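PDB 6K8H: aminotransferase class-III from Sphaerobacter thermophilus DSM 20745, which belongs to the class-III aminotransferases, also called omega-transaminases, with (5-hydroxy-4,6-dimethylpyridin-3-yl)methyl dihydrogen phosphate bound in a pocket. Local coordinates for residues Y12-F23 / Y40-A48. Numbering follows the deposited sequence.
Sequences YREPGSAAADLF and YSAPYPPYA
Residues 40-48, an irregular loop with a cis peptide before Pro43, pass the first turns of the helix starting at Ala18; Ala19 and Pro46 bring their CA atoms to 5.4 Å, Phe23 and Tyr44 to 6.6 Å. Tyr44 reaches into the bend ahead of the helix. Its OH donates in the carbonyl plane, on a lone pair, to Tyr12 O at 2.8 Å, while Ser17 OG donates to the same oxygen and, as N-cap, accepts from Ala20 N. Ala20 CA lies over one face of the Tyr44 ring, water 2 over the other. Tyr44 CB in turn sits on the Phe23 ring, 3.6 Å from its centroid; Phe23 CG, anti to the backbone N (chi1 -179°), lays the ring there. Pro46 CB covers the Tyr12 ring centre at 3.5 Å, with Arg13 CG on the opposite face. Arg13 NH1 hydrogen-bonds to Ala42 O at 3.1 Å, close to the guanidinium plane, and NE makes a salt bridge to Glu404. Leu22 CB stands over the Tyr47 ring; Tyr47 also packs on Pro100 of the second subunit. The arrangement joins the N-terminal segment of this class-III aminotransferase to the chain entering strand 48-52, at the dimer interface.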
loop_
_atom_site.group_PDB
_atom_site.type_symbol
_atom_site.label_atom_id
_atom_site.label_comp_id
_atom_site.label_asym_id
_atom_site.label_seq_id
_atom_site.Cartn_x
_atom_site.Cartn_y
_atom_site.Cartn_z
ATOM N N TYR B 12 20.951 -18.721 15.579
ATOM C CA TYR B 12 19.498 -18.616 15.712
ATOM C C TYR B 12 18.797 -19.931 15.423
ATOM O O TYR B 12 17.659 -20.116 15.865
ATOM C CB TYR B 12 18.942 -17.526 14.781
ATOM C CG TYR B 12 18.811 -17.940 13.324
ATOM C CD1 TYR B 12 19.899 -17.887 12.454
ATOM C CD2 TYR B 12 17.597 -18.366 12.814
ATOM C CE1 TYR B 12 19.772 -18.266 11.120
ATOM C CE2 TYR B 12 17.462 -18.746 11.492
ATOM C CZ TYR B 12 18.553 -18.708 10.651
ATOM O OH TYR B 12 18.402 -19.081 9.325
ATOM N N ARG B 13 19.442 -20.840 14.686
ATOM C CA ARG B 13 18.856 -22.141 14.379
ATOM C C ARG B 13 18.872 -23.105 15.564
ATOM O O ARG B 13 18.223 -24.155 15.490
ATOM C CB ARG B 13 19.598 -22.785 13.207
ATOM C CG ARG B 13 19.592 -21.991 11.905
ATOM C CD ARG B 13 19.649 -22.955 10.753
ATOM N NE ARG B 13 19.582 -22.359 9.418
ATOM C CZ ARG B 13 18.478 -22.289 8.678
ATOM N NH1 ARG B 13 17.320 -22.740 9.143
ATOM N NH2 ARG B 13 18.532 -21.768 7.460
ATOM N N GLU B 14 19.587 -22.792 16.640
ATOM C CA GLU B 14 19.650 -23.705 17.774
ATOM C C GLU B 14 18.340 -23.686 18.560
ATOM O O GLU B 14 17.687 -22.645 18.656
ATOM C CB GLU B 14 20.792 -23.331 18.713
ATOM C CG GLU B 14 22.175 -23.384 18.102
ATOM C CD GLU B 14 23.205 -22.716 18.998
ATOM O OE1 GLU B 14 22.790 -22.180 20.049
ATOM O OE2 GLU B 14 24.416 -22.722 18.662
ATOM N N PRO B 15 17.954 -24.813 19.161
ATOM C CA PRO B 15 16.771 -24.806 20.035
ATOM C C PRO B 15 16.942 -23.819 21.178
ATOM O O PRO B 15 18.045 -23.613 21.687
ATOM C CB PRO B 15 16.679 -26.251 20.542
ATOM C CG PRO B 15 17.958 -26.925 20.123
ATOM C CD PRO B 15 18.481 -26.171 18.944
ATOM N N GLY B 16 15.843 -23.162 21.538
ATOM C CA GLY B 16 15.890 -22.176 22.593
ATOM C C GLY B 16 16.574 -20.883 22.220
ATOM O O GLY B 16 16.834 -20.062 23.101
ATOM N N SER B 17 16.884 -20.673 20.943
ATOM C CA SER B 17 17.375 -19.374 20.507
ATOM C C SER B 17 16.287 -18.307 20.704
ATOM O O SER B 17 15.109 -18.604 20.947
ATOM C CB SER B 17 17.801 -19.422 19.044
ATOM O OG SER B 17 16.652 -19.496 18.222
ATOM N N ALA B 18 16.700 -17.040 20.629
ATOM C CA ALA B 18 15.719 -15.958 20.639
ATOM C C ALA B 18 14.750 -16.079 19.466
ATOM O O ALA B 18 13.533 -15.900 19.630
ATOM C CB ALA B 18 16.428 -14.608 20.616
ATOM N N ALA B 19 15.276 -16.387 18.274
ATOM C CA ALA B 19 14.422 -16.546 17.100
ATOM C C ALA B 19 13.423 -17.682 17.278
ATOM O O ALA B 19 12.289 -17.589 16.810
ATOM C CB ALA B 19 15.271 -16.775 15.849
ATOM N N ALA B 20 13.831 -18.784 17.912
ATOM C CA ALA B 20 12.892 -19.888 18.105
ATOM C C ALA B 20 11.743 -19.484 19.032
ATOM O O ALA B 20 10.579 -19.806 18.765
ATOM C CB ALA B 20 13.628 -21.118 18.650
ATOM N N ASP B 21 12.053 -18.777 20.127
ATOM C CA ASP B 21 11.014 -18.308 21.045
ATOM C C ASP B 21 10.077 -17.331 20.351
ATOM O O ASP B 21 8.847 -17.395 20.508
ATOM C CB ASP B 21 11.648 -17.621 22.256
ATOM C CG ASP B 21 12.370 -18.585 23.195
ATOM O OD1 ASP B 21 12.257 -19.819 23.034
ATOM O OD2 ASP B 21 13.057 -18.081 24.111
ATOM N N LEU B 22 10.657 -16.394 19.601
ATOM C CA LEU B 22 9.854 -15.436 18.858
ATOM C C LEU B 22 8.954 -16.142 17.861
ATOM O O LEU B 22 7.789 -15.780 17.722
ATOM C CB LEU B 22 10.755 -14.422 18.152
ATOM C CG LEU B 22 11.422 -13.416 19.087
ATOM C CD1 LEU B 22 12.573 -12.715 18.385
ATOM C CD2 LEU B 22 10.395 -12.430 19.591
ATOM N N PHE B 23 9.476 -17.145 17.148
ATOM C CA PHE B 23 8.648 -17.877 16.189
ATOM C C PHE B 23 7.492 -18.584 16.881
ATOM O O PHE B 23 6.377 -18.648 16.343
ATOM C CB PHE B 23 9.500 -18.893 15.434
ATOM C CG PHE B 23 8.745 -19.677 14.398
ATOM C CD1 PHE B 23 8.246 -19.051 13.258
ATOM C CD2 PHE B 23 8.569 -21.047 14.540
ATOM C CE1 PHE B 23 7.565 -19.774 12.293
ATOM C CE2 PHE B 23 7.893 -21.775 13.581
ATOM C CZ PHE B 23 7.388 -21.139 12.454
ATOM N N TYR B 40 10.163 -15.341 5.088
ATOM C CA TYR B 40 10.115 -16.655 5.710
ATOM C C TYR B 40 11.204 -17.568 5.153
ATOM O O TYR B 40 11.433 -17.631 3.941
ATOM C CB TYR B 40 8.758 -17.330 5.515
ATOM C CG TYR B 40 8.763 -18.731 6.087
ATOM C CD1 TYR B 40 8.593 -18.950 7.454
ATOM C CD2 TYR B 40 8.992 -19.832 5.276
ATOM C CE1 TYR B 40 8.624 -20.225 7.982
ATOM C CE2 TYR B 40 9.025 -21.106 5.794
ATOM C CZ TYR B 40 8.839 -21.302 7.140
ATOM O OH TYR B 40 8.871 -22.590 7.621
ATOM N N SER B 41 11.848 -18.304 6.053
ATOM C CA SER B 41 12.704 -19.426 5.696
ATOM C C SER B 41 12.548 -20.497 6.763
ATOM O O SER B 41 12.262 -20.193 7.927
ATOM C CB SER B 41 14.175 -19.000 5.562
ATOM O OG SER B 41 14.627 -18.321 6.725
ATOM N N ALA B 42 12.725 -21.786 6.348
ATOM C CA ALA B 42 12.393 -22.942 7.169
ATOM C C ALA B 42 13.596 -23.401 7.993
ATOM O O ALA B 42 14.745 -23.277 7.552
ATOM C CB ALA B 42 11.916 -24.096 6.292
ATOM N N PRO B 43 13.367 -23.953 9.196
ATOM C CA PRO B 43 12.073 -24.113 9.880
ATOM C C PRO B 43 11.470 -22.790 10.371
ATOM O O PRO B 43 10.256 -22.675 10.507
ATOM C CB PRO B 43 12.403 -25.016 11.082
ATOM C CG PRO B 43 13.804 -25.425 10.937
ATOM C CD PRO B 43 14.483 -24.516 9.972
ATOM N N TYR B 44 12.320 -21.813 10.670
ATOM C CA TYR B 44 11.875 -20.487 11.073
ATOM C C TYR B 44 12.965 -19.505 10.719
ATOM O O TYR B 44 14.144 -19.886 10.660
ATOM C CB TYR B 44 11.555 -20.410 12.571
ATOM C CG TYR B 44 12.667 -20.867 13.470
ATOM C CD1 TYR B 44 13.688 -19.997 13.857
ATOM C CD2 TYR B 44 12.693 -22.167 13.958
ATOM C CE1 TYR B 44 14.704 -20.428 14.703
ATOM C CE2 TYR B 44 13.710 -22.602 14.794
ATOM C CZ TYR B 44 14.704 -21.733 15.168
ATOM O OH TYR B 44 15.700 -22.165 16.012
ATOM N N PRO B 45 12.630 -18.247 10.455
ATOM C CA PRO B 45 13.644 -17.288 10.031
ATOM C C PRO B 45 14.363 -16.691 11.229
ATOM O O PRO B 45 13.879 -16.784 12.367
ATOM C CB PRO B 45 12.828 -16.227 9.279
ATOM C CG PRO B 45 11.498 -16.243 9.976
ATOM C CD PRO B 45 11.270 -17.663 10.434
ATOM N N PRO B 46 15.514 -16.061 11.022
ATOM C CA PRO B 46 16.100 -15.254 12.093
ATOM C C PRO B 46 15.299 -13.966 12.252
ATOM O O PRO B 46 14.636 -13.507 11.320
ATOM C CB PRO B 46 17.515 -14.989 11.577
ATOM C CG PRO B 46 17.295 -14.853 10.074
ATOM C CD PRO B 46 16.228 -15.878 9.746
ATOM N N TYR B 47 15.381 -13.362 13.438
ATOM C CA TYR B 47 14.659 -12.126 13.733
ATOM C C TYR B 47 15.646 -10.977 13.865
ATOM O O TYR B 47 16.666 -11.108 14.543
ATOM C CB TYR B 47 13.820 -12.265 15.013
ATOM C CG TYR B 47 12.504 -12.962 14.743
ATOM C CD1 TYR B 47 12.467 -14.323 14.457
ATOM C CD2 TYR B 47 11.310 -12.250 14.711
ATOM C CE1 TYR B 47 11.269 -14.970 14.165
ATOM C CE2 TYR B 47 10.115 -12.883 14.434
ATOM C CZ TYR B 47 10.098 -14.238 14.161
ATOM O OH TYR B 47 8.897 -14.855 13.872
ATOM N N ALA B 48 15.354 -9.868 13.192
ATOM C CA ALA B 48 16.206 -8.688 13.264
ATOM C C ALA B 48 15.957 -7.965 14.575
ATOM O O ALA B 48 14.804 -7.766 14.982
ATOM C CB ALA B 48 15.936 -7.749 12.087
HETATM O O HOH W 1 15.817 -20.161 8.327
HETATM O O HOH W 2 15.884 -22.335 11.757
HETATM O O HOH W 3 16.238 -22.128 5.861
#